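PDB 4OPW: uncharacterized protein from Parabacteroides merdae ATCC 43184, which is of unknown function but, from its putative auto-transporter adhesin head domain, probably takes part in cell adhesion. Local coordinates for residues K130-N144 against K150-K164. Numbering follows the deposited sequence.
Sequences KLDLNVSGSANMVVN and KLECSINGSGTINLK
The carboxylates of Asp132 and Glu152, on neighbouring parallel strands in two successive rungs of a parallel beta-solenoid, are turned 69° against each other, with Asp132 OD1 3.9 Å from Glu152 OE1. A water lying 2.7 Å from both oxygens bridges them and probably softens the repulsion. Onto one face of the Asp132 group comes the amide of Asn134, its ND2 bonding OD1 at 3.0 Å from 59° out of the carboxylate plane. Glu152 OE2 receives Lys150 NZ on its anti lone pair, a 2.8 Å salt bridge, while Lys130 NZ makes a long one to the same oxygen, at 4.0 Å; Lys150 NZ also reaches Asp172. Two successive coils thus stack in register, 130-136 on 150-156 and 139-143 on 159-163, consistent with a solenoid adhesin head. Between the two sheets lies an apolar core. The side chains of Leu133 and Leu163 pass in opposite directions, CD1 of the first 3.7 Å from CD2 of the second, and Val135 CG2 meets Ile161 CG1 at 3.6 Å. A type I' turn, Ser136 to Ala139, carries the chain from the first sheet to the second, and there the hydroxyls of Ser138 and Ser158 share a hydrogen bond. On the outer face of the second sheet, Thr160 OG1 donates in the amide plane to a lone pair of Asn140 OD1, 2.6 Å away.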
ATOM      1  N   LYS A 130       7.741   5.014 -11.558  1.00 21.45           N
ATOM      2  CA  LYS A 130       6.363   4.554 -11.640  1.00 21.33           C
ATOM      3  C   LYS A 130       5.888   4.092 -10.269  1.00 22.54           C
ATOM      4  O   LYS A 130       6.576   3.314  -9.608  1.00 21.64           O
ATOM      5  CB  LYS A 130       6.254   3.417 -12.669  1.00 24.40           C
ATOM      6  CG  LYS A 130       4.848   2.883 -12.905  1.00 33.33           C
ATOM      7  CD  LYS A 130       4.921   1.625 -13.743  1.00 44.65           C
ATOM      8  CE  LYS A 130       3.568   1.147 -14.189  1.00 53.56           C
ATOM      9  NZ  LYS A 130       3.684  -0.015 -15.102  1.00 57.29           N
ATOM     10  N   LEU A 131       4.722   4.597  -9.830  1.00 20.31           N
ATOM     11  CA  LEU A 131       4.136   4.228  -8.529  1.00 20.26           C
ATOM     12  C   LEU A 131       2.810   3.562  -8.809  1.00 23.58           C
ATOM     13  O   LEU A 131       1.918   4.170  -9.387  1.00 23.64           O
ATOM     14  CB  LEU A 131       3.999   5.457  -7.604  1.00 20.74           C
ATOM     15  CG  LEU A 131       3.558   5.207  -6.138  1.00 23.08           C
ATOM     16  CD1 LEU A 131       4.549   4.273  -5.386  1.00 21.22           C
ATOM     17  CD2 LEU A 131       3.426   6.534  -5.389  1.00 24.94           C
ATOM     18  N   ASP A 132       2.714   2.279  -8.472  1.00 19.34           N
ATOM     19  CA  ASP A 132       1.554   1.464  -8.790  1.00 18.04           C
ATOM     20  C   ASP A 132       0.912   0.943  -7.509  1.00 20.49           C
ATOM     21  O   ASP A 132       1.396  -0.010  -6.888  1.00 18.73           O
ATOM     22  CB  ASP A 132       2.012   0.338  -9.737  1.00 20.62           C
ATOM     23  CG  ASP A 132       0.965  -0.673 -10.142  1.00 31.59           C
ATOM     24  OD1 ASP A 132      -0.225  -0.457  -9.836  1.00 32.79           O
ATOM     25  OD2 ASP A 132       1.337  -1.673 -10.783  1.00 35.27           O
ATOM     26  N   LEU A 133      -0.218   1.572  -7.126  1.00 17.41           N
ATOM     27  CA  LEU A 133      -0.912   1.290  -5.882  1.00 17.34           C
ATOM     28  C   LEU A 133      -2.238   0.616  -6.118  1.00 21.61           C
ATOM     29  O   LEU A 133      -3.044   1.073  -6.940  1.00 21.47           O
ATOM     30  CB  LEU A 133      -1.122   2.600  -5.114  1.00 17.60           C
ATOM     31  CG  LEU A 133       0.118   3.510  -4.957  1.00 21.47           C
ATOM     32  CD1 LEU A 133      -0.242   4.800  -4.246  1.00 21.61           C
ATOM     33  CD2 LEU A 133       1.246   2.799  -4.209  1.00 20.94           C
ATOM     34  N   ASN A 134      -2.452  -0.495  -5.414  1.00 17.37           N
ATOM     35  CA  ASN A 134      -3.662  -1.300  -5.548  1.00 16.60           C
ATOM     36  C   ASN A 134      -4.214  -1.647  -4.197  1.00 21.62           C
ATOM     37  O   ASN A 134      -3.479  -2.129  -3.324  1.00 21.44           O
ATOM     38  CB  ASN A 134      -3.350  -2.587  -6.330  1.00 18.63           C
ATOM     39  CG  ASN A 134      -2.713  -2.311  -7.673  1.00 32.59           C
ATOM     40  OD1 ASN A 134      -3.413  -2.101  -8.650  1.00 27.46           O
ATOM     41  ND2 ASN A 134      -1.370  -2.211  -7.717  1.00 28.08           N
ATOM     42  N   VAL A 135      -5.513  -1.374  -4.003  1.00 16.87           N
ATOM     43  CA  VAL A 135      -6.176  -1.680  -2.745  1.00 16.51           C
ATOM     44  C   VAL A 135      -7.404  -2.552  -3.015  1.00 19.63           C
ATOM     45  O   VAL A 135      -8.119  -2.338  -4.011  1.00 16.86           O
ATOM     46  CB  VAL A 135      -6.539  -0.363  -1.987  1.00 20.59           C
ATOM     47  CG1 VAL A 135      -7.727  -0.558  -1.037  1.00 20.31           C
ATOM     48  CG2 VAL A 135      -5.320   0.187  -1.223  1.00 19.88           C
ATOM     49  N   SER A 136      -7.670  -3.504  -2.106  1.00 16.23           N
ATOM     50  CA  SER A 136      -8.906  -4.293  -2.155  1.00 17.46           C
ATOM     51  C   SER A 136      -9.239  -4.766  -0.743  1.00 19.67           C
ATOM     52  O   SER A 136      -8.438  -4.548   0.169  1.00 18.71           O
ATOM     53  CB  SER A 136      -8.780  -5.466  -3.126  1.00 20.79           C
ATOM     54  OG  SER A 136      -7.963  -6.498  -2.607  1.00 23.04           O
ATOM     55  N   GLY A 137     -10.431  -5.339  -0.566  1.00 17.77           N
ATOM     56  CA  GLY A 137     -10.870  -5.910   0.712  1.00 17.50           C
ATOM     57  C   GLY A 137     -10.794  -4.969   1.887  1.00 20.54           C
ATOM     58  O   GLY A 137     -10.396  -5.373   2.980  1.00 20.67           O
ATOM     59  N   SER A 138     -11.196  -3.696   1.673  1.00 17.21           N
ATOM     60  CA  SER A 138     -11.270  -2.644   2.689  1.00 17.36           C
ATOM     61  C   SER A 138      -9.918  -2.297   3.293  1.00 18.46           C
ATOM     62  O   SER A 138      -9.877  -1.724   4.394  1.00 19.09           O
ATOM     63  CB  SER A 138     -12.271  -2.992   3.798  1.00 22.38           C
ATOM     64  OG  SER A 138     -13.558  -3.270   3.274  1.00 33.26           O
ATOM     65  N   ALA A 139      -8.817  -2.573   2.561  1.00 15.49           N
ATOM     66  CA  ALA A 139      -7.500  -2.132   2.987  1.00 14.76           C
ATOM     67  C   ALA A 139      -7.401  -0.600   2.818  1.00 20.51           C
ATOM     68  O   ALA A 139      -8.239   0.018   2.147  1.00 18.84           O
ATOM     69  CB  ALA A 139      -6.397  -2.848   2.188  1.00 15.14           C
ATOM     70  N   ASN A 140      -6.426   0.022   3.490  1.00 17.84           N
ATOM     71  CA  ASN A 140      -6.246   1.471   3.440  1.00 16.84           C
ATOM     72  C   ASN A 140      -4.799   1.808   3.207  1.00 21.45           C
ATOM     73  O   ASN A 140      -3.901   1.161   3.760  1.00 19.64           O
ATOM     74  CB  ASN A 140      -6.734   2.108   4.745  1.00 17.52           C
ATOM     75  CG  ASN A 140      -8.213   1.941   4.971  1.00 29.67           C
ATOM     76  OD1 ASN A 140      -9.038   2.560   4.296  1.00 25.62           O
ATOM     77  ND2 ASN A 140      -8.596   1.051   5.864  1.00 25.53           N
HETATM   78  N   MSE A 141      -4.559   2.845   2.416  1.00 18.17           N
HETATM   79  CA  MSE A 141      -3.199   3.266   2.174  1.00 18.11           C
HETATM   80  C   MSE A 141      -3.059   4.768   2.363  1.00 22.25           C
HETATM   81  O   MSE A 141      -3.948   5.527   1.970  1.00 22.19           O
HETATM   82  CB  MSE A 141      -2.753   2.868   0.773  1.00 19.65           C
HETATM   83  CG  MSE A 141      -1.263   2.907   0.612  1.00 26.69           C
HETATM   84 SE   MSE A 141      -0.956   2.337  -1.215  0.75 32.03          SE
HETATM   85  CE  MSE A 141      -1.507   0.758  -1.268  1.00 24.46           C
ATOM     86  N   VAL A 142      -1.973   5.191   3.024  1.00 17.28           N
ATOM     87  CA  VAL A 142      -1.687   6.608   3.243  1.00 18.20           C
ATOM     88  C   VAL A 142      -0.267   6.885   2.742  1.00 21.45           C
ATOM     89  O   VAL A 142       0.692   6.300   3.265  1.00 20.44           O
ATOM     90  CB  VAL A 142      -1.876   7.080   4.715  1.00 22.41           C
ATOM     91  CG1 VAL A 142      -1.618   8.586   4.840  1.00 23.48           C
ATOM     92  CG2 VAL A 142      -3.266   6.713   5.251  1.00 22.66           C
ATOM     93  N   VAL A 143      -0.136   7.793   1.769  1.00 17.60           N
ATOM     94  CA  VAL A 143       1.150   8.195   1.203  1.00 16.95           C
ATOM     95  C   VAL A 143       1.319   9.679   1.497  1.00 20.91           C
ATOM     96  O   VAL A 143       0.564  10.504   0.973  1.00 20.97           O
ATOM     97  CB  VAL A 143       1.275   7.861  -0.320  1.00 19.36           C
ATOM     98  CG1 VAL A 143       2.638   8.288  -0.858  1.00 18.42           C
ATOM     99  CG2 VAL A 143       1.036   6.356  -0.589  1.00 18.90           C
ATOM    100  N   ASN A 144       2.275  10.022   2.367  1.00 19.00           N
ATOM    101  CA  ASN A 144       2.463  11.408   2.789  1.00 18.94           C
ATOM    102  C   ASN A 144       2.946  12.330   1.663  1.00 22.75           C
ATOM    103  O   ASN A 144       2.506  13.483   1.595  1.00 22.92           O
ATOM    104  CB  ASN A 144       3.429  11.493   3.976  1.00 21.55           C
ATOM    105  CG  ASN A 144       2.817  11.068   5.299  1.00 37.04           C
ATOM    106  OD1 ASN A 144       1.622  10.749   5.407  1.00 30.75           O
ATOM    107  ND2 ASN A 144       3.620  11.077   6.342  1.00 26.50           N
ATOM    108  N   LYS A 150       4.785   8.220 -13.759  1.00 24.23           N
ATOM    109  CA  LYS A 150       3.503   7.560 -13.907  1.00 21.82           C
ATOM    110  C   LYS A 150       2.952   7.132 -12.555  1.00 24.13           C
ATOM    111  O   LYS A 150       3.639   6.448 -11.803  1.00 21.26           O
ATOM    112  CB  LYS A 150       3.627   6.335 -14.836  1.00 22.61           C
ATOM    113  CG  LYS A 150       2.287   5.628 -15.116  1.00 34.32           C
ATOM    114  CD  LYS A 150       1.245   6.542 -15.830  1.00 38.63           C
ATOM    115  CE  LYS A 150      -0.147   5.963 -15.770  1.00 32.63           C
ATOM    116  NZ  LYS A 150      -0.231   4.683 -16.547  1.00 37.48           N
ATOM    117  N   LEU A 151       1.698   7.515 -12.269  1.00 19.06           N
ATOM    118  CA  LEU A 151       0.977   7.098 -11.059  1.00 18.37           C
ATOM    119  C   LEU A 151      -0.216   6.252 -11.464  1.00 23.34           C
ATOM    120  O   LEU A 151      -0.993   6.653 -12.346  1.00 23.02           O
ATOM    121  CB  LEU A 151       0.520   8.333 -10.255  1.00 18.73           C
ATOM    122  CG  LEU A 151      -0.374   8.105  -9.045  1.00 22.48           C
ATOM    123  CD1 LEU A 151       0.351   7.271  -7.954  1.00 22.52           C
ATOM    124  CD2 LEU A 151      -0.818   9.444  -8.472  1.00 26.14           C
ATOM    125  N   GLU A 152      -0.350   5.070 -10.853  1.00 21.57           N
ATOM    126  CA  GLU A 152      -1.477   4.163 -11.058  1.00 20.80           C
ATOM    127  C   GLU A 152      -2.066   3.879  -9.703  1.00 23.70           C
ATOM    128  O   GLU A 152      -1.354   3.476  -8.777  1.00 22.27           O
ATOM    129  CB  GLU A 152      -1.082   2.897 -11.801  1.00 21.75           C
ATOM    130  CG  GLU A 152      -0.724   3.189 -13.254  1.00 28.98           C
ATOM    131  CD  GLU A 152      -0.018   2.073 -13.995  1.00 47.14           C
ATOM    132  OE1 GLU A 152       0.052   0.947 -13.451  1.00 37.04           O
ATOM    133  OE2 GLU A 152       0.477   2.328 -15.117  1.00 36.17           O
ATOM    134  N   CYS A 153      -3.373   4.177  -9.578  0.50 20.32           N
ATOM    135  CA  CYS A 153      -4.139   3.971  -8.366  0.50 20.26           C
ATOM    136  C   CYS A 153      -5.371   3.217  -8.693  0.50 23.85           C
ATOM    137  O   CYS A 153      -6.183   3.641  -9.522  0.50 23.23           O
ATOM    138  CB  CYS A 153      -4.475   5.284  -7.680  0.50 21.29           C
ATOM    139  SG  CYS A 153      -3.105   6.000  -6.761  0.50 24.92           S
ATOM    140  N   SER A 154      -5.532   2.099  -8.020  1.00 19.24           N
ATOM    141  CA  SER A 154      -6.735   1.312  -8.227  1.00 19.16           C
ATOM    142  C   SER A 154      -7.297   0.750  -6.943  1.00 21.93           C
ATOM    143  O   SER A 154      -6.545   0.289  -6.066  1.00 19.91           O
ATOM    144  CB  SER A 154      -6.454   0.168  -9.190  1.00 23.14           C
ATOM    145  OG  SER A 154      -5.743   0.626 -10.335  1.00 33.89           O
ATOM    146  N   ILE A 155      -8.638   0.828  -6.822  1.00 17.20           N
ATOM    147  CA  ILE A 155      -9.374   0.234  -5.698  1.00 17.36           C
ATOM    148  C   ILE A 155     -10.390  -0.743  -6.270  1.00 21.58           C
ATOM    149  O   ILE A 155     -11.096  -0.377  -7.203  1.00 18.15           O
ATOM    150  CB  ILE A 155     -10.053   1.285  -4.782  1.00 20.40           C
ATOM    151  CG1 ILE A 155      -9.009   2.286  -4.209  1.00 21.25           C
ATOM    152  CG2 ILE A 155     -10.841   0.561  -3.629  1.00 19.59           C
ATOM    153  CD1 ILE A 155      -9.608   3.385  -3.385  1.00 23.44           C
ATOM    154  N   ASN A 156     -10.493  -1.974  -5.694  1.00 18.91           N
ATOM    155  CA  ASN A 156     -11.476  -2.978  -6.100  1.00 19.72           C
ATOM    156  C   ASN A 156     -12.235  -3.487  -4.891  1.00 22.49           C
ATOM    157  O   ASN A 156     -11.618  -3.819  -3.879  1.00 21.92           O
ATOM    158  CB  ASN A 156     -10.816  -4.142  -6.828  1.00 20.96           C
ATOM    159  CG  ASN A 156     -10.612  -3.852  -8.268  1.00 44.43           C
ATOM    160  OD1 ASN A 156     -11.521  -4.015  -9.080  1.00 43.88           O
ATOM    161  ND2 ASN A 156      -9.426  -3.378  -8.605  1.00 33.28           N
ATOM    162  N   GLY A 157     -13.564  -3.473  -4.978  1.00 19.74           N
ATOM    163  CA  GLY A 157     -14.443  -3.925  -3.900  1.00 18.16           C
ATOM    164  C   GLY A 157     -14.703  -2.854  -2.863  1.00 21.27           C
ATOM    165  O   GLY A 157     -15.832  -2.387  -2.708  1.00 20.57           O
ATOM    166  N   SER A 158     -13.646  -2.438  -2.157  1.00 17.39           N
ATOM    167  CA  SER A 158     -13.711  -1.410  -1.115  1.00 17.34           C
ATOM    168  C   SER A 158     -12.317  -1.090  -0.645  1.00 19.48           C
ATOM    169  O   SER A 158     -11.408  -1.899  -0.808  1.00 18.03           O
ATOM    170  CB  SER A 158     -14.552  -1.894   0.073  1.00 19.86           C
ATOM    171  OG  SER A 158     -13.979  -3.093   0.594  1.00 23.41           O
ATOM    172  N   GLY A 159     -12.199   0.033   0.031  1.00 18.94           N
ATOM    173  CA  GLY A 159     -10.933   0.480   0.593  1.00 18.92           C
ATOM    174  C   GLY A 159     -10.627   1.915   0.237  1.00 21.44           C
ATOM    175  O   GLY A 159     -11.409   2.560  -0.469  1.00 19.29           O
ATOM    176  N   THR A 160      -9.510   2.448   0.771  1.00 17.94           N
ATOM    177  CA  THR A 160      -9.180   3.854   0.531  1.00 17.93           C
ATOM    178  C   THR A 160      -7.701   4.040   0.190  1.00 21.14           C
ATOM    179  O   THR A 160      -6.837   3.284   0.665  1.00 19.51           O
ATOM    180  CB  THR A 160      -9.563   4.776   1.722  1.00 23.03           C
ATOM    181  OG1 THR A 160      -8.629   4.605   2.780  1.00 26.32           O
ATOM    182  CG2 THR A 160     -10.991   4.595   2.226  1.00 22.22           C
ATOM    183  N   ILE A 161      -7.415   5.072  -0.610  1.00 17.15           N
ATOM    184  CA  ILE A 161      -6.053   5.479  -0.961  1.00 15.75           C
ATOM    185  C   ILE A 161      -5.986   6.985  -0.727  1.00 19.93           C
ATOM    186  O   ILE A 161      -6.706   7.741  -1.378  1.00 20.82           O
ATOM    187  CB  ILE A 161      -5.596   5.066  -2.388  1.00 18.67           C
ATOM    188  CG1 ILE A 161      -5.606   3.503  -2.542  1.00 19.75           C
ATOM    189  CG2 ILE A 161      -4.179   5.630  -2.665  1.00 19.98           C
ATOM    190  CD1 ILE A 161      -5.354   2.937  -3.968  1.00 22.25           C
ATOM    191  N   ASN A 162      -5.178   7.404   0.237  1.00 16.23           N
ATOM    192  CA  ASN A 162      -4.999   8.817   0.560  1.00 17.24           C
ATOM    193  C   ASN A 162      -3.593   9.241   0.177  1.00 19.68           C
ATOM    194  O   ASN A 162      -2.626   8.788   0.781  1.00 19.61           O
ATOM    195  CB  ASN A 162      -5.273   9.060   2.050  1.00 19.69           C
ATOM    196  CG  ASN A 162      -5.174  10.502   2.490  1.00 29.43           C
ATOM    197  OD1 ASN A 162      -4.957  11.414   1.695  1.00 25.79           O
ATOM    198  ND2 ASN A 162      -5.301  10.725   3.790  1.00 28.39           N
ATOM    199  N   LEU A 163      -3.488  10.092  -0.851  1.00 16.92           N
ATOM    200  CA  LEU A 163      -2.220  10.626  -1.381  1.00 17.93           C
ATOM    201  C   LEU A 163      -2.194  12.077  -0.986  1.00 22.86           C
ATOM    202  O   LEU A 163      -2.857  12.903  -1.607  1.00 21.55           O
ATOM    203  CB  LEU A 163      -2.137  10.443  -2.910  1.00 18.08           C
ATOM    204  CG  LEU A 163      -2.441   9.046  -3.478  1.00 22.38           C
ATOM    205  CD1 LEU A 163      -2.314   9.046  -4.993  1.00 21.77           C
ATOM    206  CD2 LEU A 163      -1.500   7.976  -2.876  1.00 23.61           C
ATOM    207  N   LYS A 164      -1.549  12.361   0.137  1.00 21.48           N
ATOM    208  CA  LYS A 164      -1.571  13.675   0.788  1.00 21.04           C
ATOM    209  C   LYS A 164      -0.926  14.819  -0.000  1.00 24.40           C
ATOM    210  O   LYS A 164      -1.435  15.940   0.051  1.00 25.29           O
ATOM    211  CB  LYS A 164      -0.887  13.589   2.152  1.00 22.32           C
ATOM    212  CG  LYS A 164      -1.668  12.762   3.174  1.00 28.00           C
ATOM    213  CD  LYS A 164      -1.045  12.895   4.550  1.00 36.25           C
ATOM    214  CE  LYS A 164      -1.868  12.229   5.624  1.00 45.60           C
ATOM    215  NZ  LYS A 164      -1.101  12.072   6.887  1.00 54.05           N
TER
HETATM  216  O   HOH W   1      -1.801  -0.462 -12.028  1.00 40.22           O
HETATM  217  O   HOH W   2       0.677  -1.605 -14.129  1.00 50.00           O
HETATM  218  O   HOH W   3      -3.106   0.714  -9.887  1.00 26.25           O
HETATM  219  O   HOH W   4      -7.316  -2.965  -6.922  1.00 30.66           O
HETATM  220  O   HOH W   5     -12.388  -6.576  -2.214  1.00 25.35           O
HETATM  221  O   HOH W   6      -6.403   5.907   3.525  1.00 27.67           O